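Local coordinates for protein V-type ATP synthase alpha chain (Nanoarchaeum equitans Kin4-M, PDB 5BN3) that belongs to the rotary ATPase family as a V-type A subunit, with a P-loop nucleotide-binding domain that holds ADP, at residues E262-L267 / K274-R279. Numbering follows the deposited sequence.
Sequences EEFPKL and KPLMYR
L267 and L276 are joined by a single backbone hydrogen bond, L276 N to L267 O at 3.0 Å, where the chain leaving helix 254-263 meets the 3-10 segment 276-279. The N-H...O angle of 155° is fairly straight, but the donor stands 36° above the carbonyl plane. The same oxygen also receives a CA-H...O contact from P275, with CA 3.1 Å from L267 O, so two adjacent residues share one acceptor.

Beside this bond the side chains pack. With CG beside its backbone N, L276 carries CD1 to 3.6 Å from L267 CB. The same CD1 sits over one face of the F264 ring, while L276 CB approaches the ring carbon F264 CD2 to 3.9 Å. L276 therefore touches both L267 and F264, and K238 and W239 of helix 229-239 also touch its side chain. M277 meets F264 at the base of its side chain: with CG anti to its backbone N (chi1 -154°) and the chain bent beyond it, SD comes 3.6 Å from F264 CB. P265 lies alongside the methionine, its CD 4.1 Å from M277 SD, and L282 of strand 280-285 also touches M277.

F264, L276 and M277 are buried, whereas P265 is exposed, which places the junction at the margin of the core. The contact lies in the return link of a beta-alpha-beta crossover, strand 244-250, helix 254-263, strand 280-285, whose two strands pair in parallel within the P-loop NTPase fold.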
ATOM      1  N   GLU A 262      36.198 -19.243  16.987  1.00 35.32           N
ATOM      2  CA  GLU A 262      37.591 -19.049  16.590  1.00 46.39           C
ATOM      3  C   GLU A 262      38.289 -17.925  17.358  1.00 48.58           C
ATOM      4  O   GLU A 262      39.473 -18.030  17.675  1.00 46.46           O
ATOM      5  CB  GLU A 262      37.690 -18.779  15.083  1.00 43.29           C
ATOM      6  CG  GLU A 262      37.393 -19.984  14.195  1.00 45.31           C
ATOM      7  CD  GLU A 262      37.700 -19.723  12.730  1.00 64.34           C
ATOM      8  OE1 GLU A 262      38.228 -18.634  12.413  1.00 52.93           O
ATOM      9  OE2 GLU A 262      37.419 -20.609  11.893  1.00 44.04           O
ATOM     10  N   GLU A 263      37.555 -16.858  17.655  1.00 44.17           N
ATOM     11  CA  GLU A 263      38.158 -15.633  18.183  1.00 47.95           C
ATOM     12  C   GLU A 263      38.140 -15.502  19.710  1.00 45.14           C
ATOM     13  O   GLU A 263      39.127 -15.077  20.306  1.00 45.72           O
ATOM     14  CB  GLU A 263      37.503 -14.405  17.540  1.00 48.15           C
ATOM     15  CG  GLU A 263      37.714 -14.313  16.035  1.00 59.69           C
ATOM     16  CD  GLU A 263      39.171 -14.136  15.665  1.00 84.39           C
ATOM     17  OE1 GLU A 263      39.879 -13.394  16.377  1.00 83.85           O
ATOM     18  OE2 GLU A 263      39.611 -14.742  14.664  1.00 80.55           O
ATOM     19  N   PHE A 264      37.022 -15.857  20.335  1.00 38.07           N
ATOM     20  CA  PHE A 264      36.874 -15.736  21.791  1.00 43.90           C
ATOM     21  C   PHE A 264      37.916 -16.491  22.648  1.00 39.36           C
ATOM     22  O   PHE A 264      38.314 -15.991  23.702  1.00 41.87           O
ATOM     23  CB  PHE A 264      35.443 -16.091  22.226  1.00 34.23           C
ATOM     24  CG  PHE A 264      34.445 -14.975  22.027  1.00 37.57           C
ATOM     25  CD1 PHE A 264      34.423 -14.241  20.847  1.00 38.90           C
ATOM     26  CD2 PHE A 264      33.520 -14.670  23.015  1.00 37.61           C
ATOM     27  CE1 PHE A 264      33.505 -13.220  20.660  1.00 46.03           C
ATOM     28  CE2 PHE A 264      32.595 -13.649  22.832  1.00 42.00           C
ATOM     29  CZ  PHE A 264      32.589 -12.924  21.654  1.00 37.05           C
ATOM     30  N   PRO A 265      38.354 -17.692  22.215  1.00 47.54           N
ATOM     31  CA  PRO A 265      39.432 -18.336  22.978  1.00 47.84           C
ATOM     32  C   PRO A 265      40.762 -17.575  22.943  1.00 49.70           C
ATOM     33  O   PRO A 265      41.623 -17.844  23.782  1.00 47.55           O
ATOM     34  CB  PRO A 265      39.591 -19.690  22.280  1.00 47.40           C
ATOM     35  CG  PRO A 265      38.249 -19.973  21.711  1.00 45.19           C
ATOM     36  CD  PRO A 265      37.726 -18.633  21.266  1.00 45.76           C
ATOM     37  N   LYS A 266      40.927 -16.653  21.995  1.00 43.49           N
ATOM     38  CA  LYS A 266      42.169 -15.886  21.876  1.00 49.81           C
ATOM     39  C   LYS A 266      42.116 -14.570  22.640  1.00 45.09           C
ATOM     40  O   LYS A 266      43.142 -13.920  22.844  1.00 48.22           O
ATOM     41  CB  LYS A 266      42.477 -15.561  20.414  1.00 51.91           C
ATOM     42  CG  LYS A 266      42.544 -16.737  19.465  1.00 57.03           C
ATOM     43  CD  LYS A 266      43.008 -16.246  18.098  1.00 64.68           C
ATOM     44  CE  LYS A 266      42.538 -17.146  16.970  1.00 74.75           C
ATOM     45  NZ  LYS A 266      42.776 -16.506  15.646  1.00 87.76           N
ATOM     46  N   LEU A 267      40.915 -14.165  23.039  1.00 43.60           N
ATOM     47  CA  LEU A 267      40.725 -12.866  23.678  1.00 37.42           C
ATOM     48  C   LEU A 267      40.684 -12.982  25.195  1.00 43.84           C
ATOM     49  O   LEU A 267      40.220 -13.985  25.739  1.00 44.31           O
ATOM     50  CB  LEU A 267      39.448 -12.201  23.163  1.00 39.59           C
ATOM     51  CG  LEU A 267      39.423 -11.911  21.661  1.00 46.09           C
ATOM     52  CD1 LEU A 267      38.082 -11.341  21.234  1.00 46.72           C
ATOM     53  CD2 LEU A 267      40.545 -10.959  21.287  1.00 49.10           C
ATOM     54  N   LYS A 274      41.089 -13.737  32.256  1.00 61.25           N
ATOM     55  CA  LYS A 274      40.711 -15.050  31.750  1.00 49.19           C
ATOM     56  C   LYS A 274      40.220 -14.919  30.314  1.00 62.39           C
ATOM     57  O   LYS A 274      39.743 -13.855  29.914  1.00 56.11           O
ATOM     58  CB  LYS A 274      39.615 -15.667  32.623  1.00 66.53           C
ATOM     59  CG  LYS A 274      40.005 -15.872  34.080  1.00 74.91           C
ATOM     60  CD  LYS A 274      39.328 -17.114  34.652  1.00 81.66           C
ATOM     61  CE  LYS A 274      39.587 -17.267  36.144  1.00 84.62           C
ATOM     62  NZ  LYS A 274      38.625 -16.484  36.969  1.00 81.43           N
ATOM     63  N   PRO A 275      40.340 -15.997  29.525  1.00 58.54           N
ATOM     64  CA  PRO A 275      39.835 -15.912  28.150  1.00 53.29           C
ATOM     65  C   PRO A 275      38.311 -15.803  28.102  1.00 40.86           C
ATOM     66  O   PRO A 275      37.627 -16.410  28.929  1.00 40.44           O
ATOM     67  CB  PRO A 275      40.313 -17.220  27.509  1.00 56.86           C
ATOM     68  CG  PRO A 275      40.576 -18.140  28.646  1.00 63.76           C
ATOM     69  CD  PRO A 275      40.997 -17.286  29.805  1.00 66.29           C
ATOM     70  N   LEU A 276      37.800 -15.035  27.141  1.00 45.32           N
ATOM     71  CA  LEU A 276      36.374 -14.727  27.055  1.00 35.85           C
ATOM     72  C   LEU A 276      35.482 -15.959  26.967  1.00 36.26           C
ATOM     73  O   LEU A 276      34.360 -15.956  27.474  1.00 37.94           O
ATOM     74  CB  LEU A 276      36.100 -13.817  25.855  1.00 35.06           C
ATOM     75  CG  LEU A 276      36.737 -12.427  25.868  1.00 39.14           C
ATOM     76  CD1 LEU A 276      36.262 -11.608  24.680  1.00 43.06           C
ATOM     77  CD2 LEU A 276      36.404 -11.718  27.156  1.00 44.19           C
ATOM     78  N   MET A 277      35.980 -17.008  26.325  1.00 37.89           N
ATOM     79  CA  MET A 277      35.183 -18.208  26.091  1.00 40.68           C
ATOM     80  C   MET A 277      34.669 -18.854  27.382  1.00 36.53           C
ATOM     81  O   MET A 277      33.576 -19.415  27.405  1.00 42.43           O
ATOM     82  CB  MET A 277      35.985 -19.220  25.270  1.00 43.26           C
ATOM     83  CG  MET A 277      35.127 -20.173  24.463  1.00 45.43           C
ATOM     84  SD  MET A 277      34.162 -19.313  23.202  1.00 61.32           S
ATOM     85  CE  MET A 277      32.567 -20.101  23.417  1.00 46.14           C
ATOM     86  N   TYR A 278      35.444 -18.755  28.458  1.00 39.25           N
ATOM     87  CA  TYR A 278      35.092 -19.430  29.705  1.00 41.04           C
ATOM     88  C   TYR A 278      33.863 -18.846  30.415  1.00 44.52           C
ATOM     89  O   TYR A 278      33.311 -19.480  31.314  1.00 40.16           O
ATOM     90  CB  TYR A 278      36.290 -19.466  30.658  1.00 53.26           C
ATOM     91  CG  TYR A 278      37.407 -20.388  30.233  1.00 75.64           C
ATOM     92  CD1 TYR A 278      37.169 -21.451  29.373  1.00 60.43           C
ATOM     93  CD2 TYR A 278      38.699 -20.202  30.702  1.00 79.53           C
ATOM     94  CE1 TYR A 278      38.189 -22.297  28.987  1.00 72.20           C
ATOM     95  CE2 TYR A 278      39.726 -21.044  30.321  1.00 72.64           C
ATOM     96  CZ  TYR A 278      39.462 -22.089  29.463  1.00 78.74           C
ATOM     97  OH  TYR A 278      40.474 -22.936  29.076  1.00 84.10           O
ATOM     98  N   ARG A 279      33.444 -17.646  30.016  1.00 34.69           N
ATOM     99  CA  ARG A 279      32.236 -17.029  30.570  1.00 35.52           C
ATOM    100  C   ARG A 279      31.099 -17.030  29.552  1.00 34.05           C
ATOM    101  O   ARG A 279      30.025 -16.483  29.806  1.00 31.91           O
ATOM    102  CB  ARG A 279      32.510 -15.586  31.011  1.00 37.05           C
ATOM    103  CG  ARG A 279      32.615 -14.590  29.852  1.00 52.01           C
ATOM    104  CD  ARG A 279      32.517 -13.146  30.327  1.00 46.07           C
ATOM    105  NE  ARG A 279      32.530 -12.197  29.212  1.00 44.80           N
ATOM    106  CZ  ARG A 279      32.371 -10.884  29.342  1.00 47.10           C
ATOM    107  NH1 ARG A 279      32.180 -10.354  30.542  1.00 43.93           N
ATOM    108  NH2 ARG A 279      32.395 -10.101  28.275  1.00 40.33           N
TER